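Local structure of endonuclease V isoform X2 (Ciona intestinalis, 6OZI) at residues F113-N118 against S130-L135. The protein probably cleaves RNA strands near inosine in a metal-dependent reaction, as an endonuclease V of the RNase H-like clan. The protein carries 1 engineered substitution. Sequence-based numbering, arbitrary orientation.
Sequences FLLDGN and SHLGVL. With nucleotides of chain C.
L115, one residue before the end of the central strand 112-116, meets the helix through L132, and this apolar pair carries most of the contact. The CD1 methyl of L115 lies 4.0 Å from CB of L132, and CD2 of L132 is 4.1 Å from the same methyl, so one branch of L115 rests against both the base and one tip of its partner. The two side chains slant across each other. In L115 CG stands beside the backbone N, anti to the carbonyl carbon (chi1 -64°), and an extended chi2 carries CD1 out to L132; leucine suits both places, its apolar branched end packing between sheet and helix with no polar group to satisfy. Closer to the substrate the segments merely brush, the carbonyl O of N118 lying 4.4 Å from the amide N of S130. The buried hydroxyl of S130 is hydrogen-bonded to the carbonyl O of G205, so a small polar residue is accommodated here.

Past the strand end the chain turns to the nucleic acid. The backbone N of N118 is 2.9 Å from N3 of the deoxyinosine DI5 of chain C, while the side-chain ND2 of N118 lies 3.1 Å from O4' of the same nucleotide, its CG placed beside the backbone N (chi1 -54°). G117, with no side chain, lets the base come close, its CA 3.5 Å from N3 of DI5, and its positive phi (106°) is one glycine adopts readily. D116 lies by the sugar-phosphate backbone, its CB 3.6 Å from O3' of the adenosine nucleotide that follows DI5 in chain C and its carboxylate beside the phosphate of DT7 of chain C. D42 is close by, and two neighbouring carboxylates at a phosphate are consistent with the acidic metal-binding centre of RNase H-like nucleases.

The contact belongs to the beta-alpha-beta unit of strand 112-116, helix 128-136 and strand 140-144. L132 also touches F94 of helix 86-104, L115 reaches T140 of the parallel neighbouring strand, and helix 227-243 packs against L114 and D116.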
# COMPACT_ATOMS: atom_id res chain seq x y z
N PHE A 113 16.10 -21.87 -1.18
CA PHE A 113 15.44 -20.62 -1.53
C PHE A 113 13.93 -20.78 -1.58
O PHE A 113 13.41 -21.76 -2.12
CB PHE A 113 15.92 -20.11 -2.89
CG PHE A 113 17.26 -19.45 -2.86
CD1 PHE A 113 18.42 -20.19 -2.97
CD2 PHE A 113 17.37 -18.07 -2.75
CE1 PHE A 113 19.66 -19.59 -2.96
CE2 PHE A 113 18.62 -17.45 -2.74
CZ PHE A 113 19.76 -18.21 -2.84
N LEU A 114 13.22 -19.78 -1.05
CA LEU A 114 11.79 -19.62 -1.34
C LEU A 114 11.64 -18.69 -2.53
O LEU A 114 12.19 -17.59 -2.55
CB LEU A 114 11.04 -19.04 -0.14
CG LEU A 114 11.22 -19.74 1.21
CD1 LEU A 114 10.32 -19.11 2.27
CD2 LEU A 114 10.95 -21.24 1.09
N LEU A 115 10.91 -19.15 -3.55
CA LEU A 115 10.69 -18.39 -4.76
C LEU A 115 9.20 -18.16 -4.96
O LEU A 115 8.38 -19.03 -4.66
CB LEU A 115 11.28 -19.13 -5.97
CG LEU A 115 12.81 -19.28 -5.91
CD1 LEU A 115 13.32 -20.12 -7.07
CD2 LEU A 115 13.48 -17.91 -5.89
N ASP A 116 8.86 -16.97 -5.45
CA ASP A 116 7.46 -16.61 -5.66
C ASP A 116 6.88 -17.41 -6.82
O ASP A 116 7.46 -17.47 -7.90
CB ASP A 116 7.31 -15.12 -5.96
CG ASP A 116 7.76 -14.24 -4.82
OD1 ASP A 116 6.96 -14.09 -3.87
OD2 ASP A 116 8.89 -13.71 -4.87
N GLY A 117 5.74 -18.04 -6.58
CA GLY A 117 5.10 -18.83 -7.61
C GLY A 117 5.25 -20.31 -7.34
O GLY A 117 5.57 -20.76 -6.23
N ASN A 118 5.05 -21.09 -8.39
CA ASN A 118 4.94 -22.53 -8.30
C ASN A 118 6.23 -23.22 -8.69
O ASN A 118 7.07 -22.68 -9.41
CB ASN A 118 3.80 -23.02 -9.18
CG ASN A 118 2.50 -22.32 -8.89
OD1 ASN A 118 2.13 -22.17 -7.72
ND2 ASN A 118 1.82 -21.85 -9.93
N SER A 130 11.03 -24.50 -9.68
CA SER A 130 11.75 -25.69 -10.11
C SER A 130 12.78 -25.37 -11.18
O SER A 130 13.93 -25.81 -11.10
CB SER A 130 10.76 -26.74 -10.63
OG SER A 130 9.78 -27.03 -9.66
N HIS A 131 12.37 -24.59 -12.19
CA HIS A 131 13.25 -24.22 -13.29
C HIS A 131 14.54 -23.58 -12.79
O HIS A 131 15.65 -24.02 -13.11
CB HIS A 131 12.48 -23.28 -14.22
CG HIS A 131 13.14 -23.01 -15.53
ND1 HIS A 131 12.44 -23.04 -16.72
CD2 HIS A 131 14.40 -22.66 -15.85
CE1 HIS A 131 13.26 -22.74 -17.72
NE2 HIS A 131 14.46 -22.51 -17.21
N LEU A 132 14.40 -22.52 -11.99
CA LEU A 132 15.57 -21.84 -11.44
C LEU A 132 16.39 -22.77 -10.55
O LEU A 132 17.63 -22.76 -10.60
CB LEU A 132 15.12 -20.59 -10.66
CG LEU A 132 14.86 -19.29 -11.42
CD1 LEU A 132 13.91 -19.47 -12.62
CD2 LEU A 132 14.34 -18.20 -10.49
N GLY A 133 15.71 -23.63 -9.77
CA GLY A 133 16.43 -24.59 -8.96
C GLY A 133 17.33 -25.50 -9.78
O GLY A 133 18.51 -25.69 -9.47
N VAL A 134 16.80 -26.05 -10.87
CA VAL A 134 17.57 -27.01 -11.66
C VAL A 134 18.68 -26.30 -12.42
O VAL A 134 19.82 -26.77 -12.45
CB VAL A 134 16.66 -27.80 -12.61
CG1 VAL A 134 17.51 -28.56 -13.63
CG2 VAL A 134 15.79 -28.77 -11.84
N LEU A 135 18.37 -25.15 -13.02
CA LEU A 135 19.38 -24.45 -13.81
C LEU A 135 20.51 -23.91 -12.95
O LEU A 135 21.60 -23.67 -13.47
CB LEU A 135 18.75 -23.32 -14.62
CG LEU A 135 17.96 -23.77 -15.85
CD1 LEU A 135 17.68 -22.60 -16.79
CD2 LEU A 135 18.68 -24.89 -16.58
P DI C 5 -1.92 -16.32 -12.56
OP1 DI C 5 -3.04 -15.73 -11.76
OP2 DI C 5 -1.29 -15.31 -13.49
O5' DI C 5 -0.80 -17.03 -11.57
C5' DI C 5 -1.19 -17.57 -10.33
C4' DI C 5 0.04 -17.81 -9.48
O4' DI C 5 0.95 -18.92 -10.23
C3' DI C 5 0.77 -16.72 -9.33
O3' DI C 5 1.35 -16.63 -7.95
C2' DI C 5 1.94 -16.84 -10.34
C1' DI C 5 2.11 -18.36 -10.50
N9 DI C 5 2.52 -18.64 -11.89
C8 DI C 5 2.05 -18.40 -13.12
N7 DI C 5 2.95 -18.92 -13.99
C5 DI C 5 3.93 -19.47 -13.30
C6 DI C 5 5.21 -20.20 -13.73
O6 DI C 5 5.46 -20.36 -14.87
N1 DI C 5 6.10 -20.68 -12.74
C2 DI C 5 5.82 -20.48 -11.35
N3 DI C 5 4.61 -19.78 -10.94
C4 DI C 5 3.67 -19.29 -11.98
P A C 6 1.59 -15.19 -7.27
OP1 A C 6 2.19 -15.42 -5.93
OP2 A C 6 0.34 -14.41 -7.40
O5' A C 6 2.72 -14.51 -8.16
C5' A C 6 4.06 -14.98 -8.12
C4' A C 6 4.95 -14.10 -8.95
O4' A C 6 4.50 -14.14 -10.33
C3' A C 6 4.92 -12.63 -8.59
O3' A C 6 5.82 -12.31 -7.54
C2' A C 6 5.25 -11.93 -9.90
O2' A C 6 6.65 -11.93 -10.14
C1' A C 6 4.60 -12.86 -10.91
N9 A C 6 3.25 -12.45 -11.35
C8 A C 6 2.07 -13.12 -11.12
N7 A C 6 1.02 -12.55 -11.67
C5 A C 6 1.56 -11.44 -12.32
C6 A C 6 0.97 -10.42 -13.09
N6 A C 6 -0.34 -10.35 -13.37
N1 A C 6 1.79 -9.47 -13.59
C2 A C 6 3.10 -9.53 -13.32
N3 A C 6 3.76 -10.43 -12.61
C4 A C 6 2.93 -11.37 -12.13
P DT C 7 5.46 -11.13 -6.53
OP1 DT C 7 6.57 -11.03 -5.56
OP2 DT C 7 4.09 -11.36 -6.02
O5' DT C 7 5.43 -9.83 -7.46
C5' DT C 7 6.62 -9.31 -8.04
C4' DT C 7 6.30 -8.09 -8.88
O4' DT C 7 5.18 -8.41 -9.75
C3' DT C 7 5.87 -6.86 -8.07
O3' DT C 7 6.35 -5.68 -8.67
C2' DT C 7 4.36 -6.93 -8.12
C1' DT C 7 4.13 -7.49 -9.52
N1 DT C 7 2.82 -8.17 -9.65
C2 DT C 7 1.88 -7.65 -10.51
O2 DT C 7 2.10 -6.68 -11.21
N3 DT C 7 0.69 -8.31 -10.54
C4 DT C 7 0.33 -9.42 -9.78
O4 DT C 7 -0.78 -9.95 -9.87
C5 DT C 7 1.35 -9.91 -8.88
C7 DT C 7 1.08 -11.12 -8.02
C6 DT C 7 2.53 -9.27 -8.85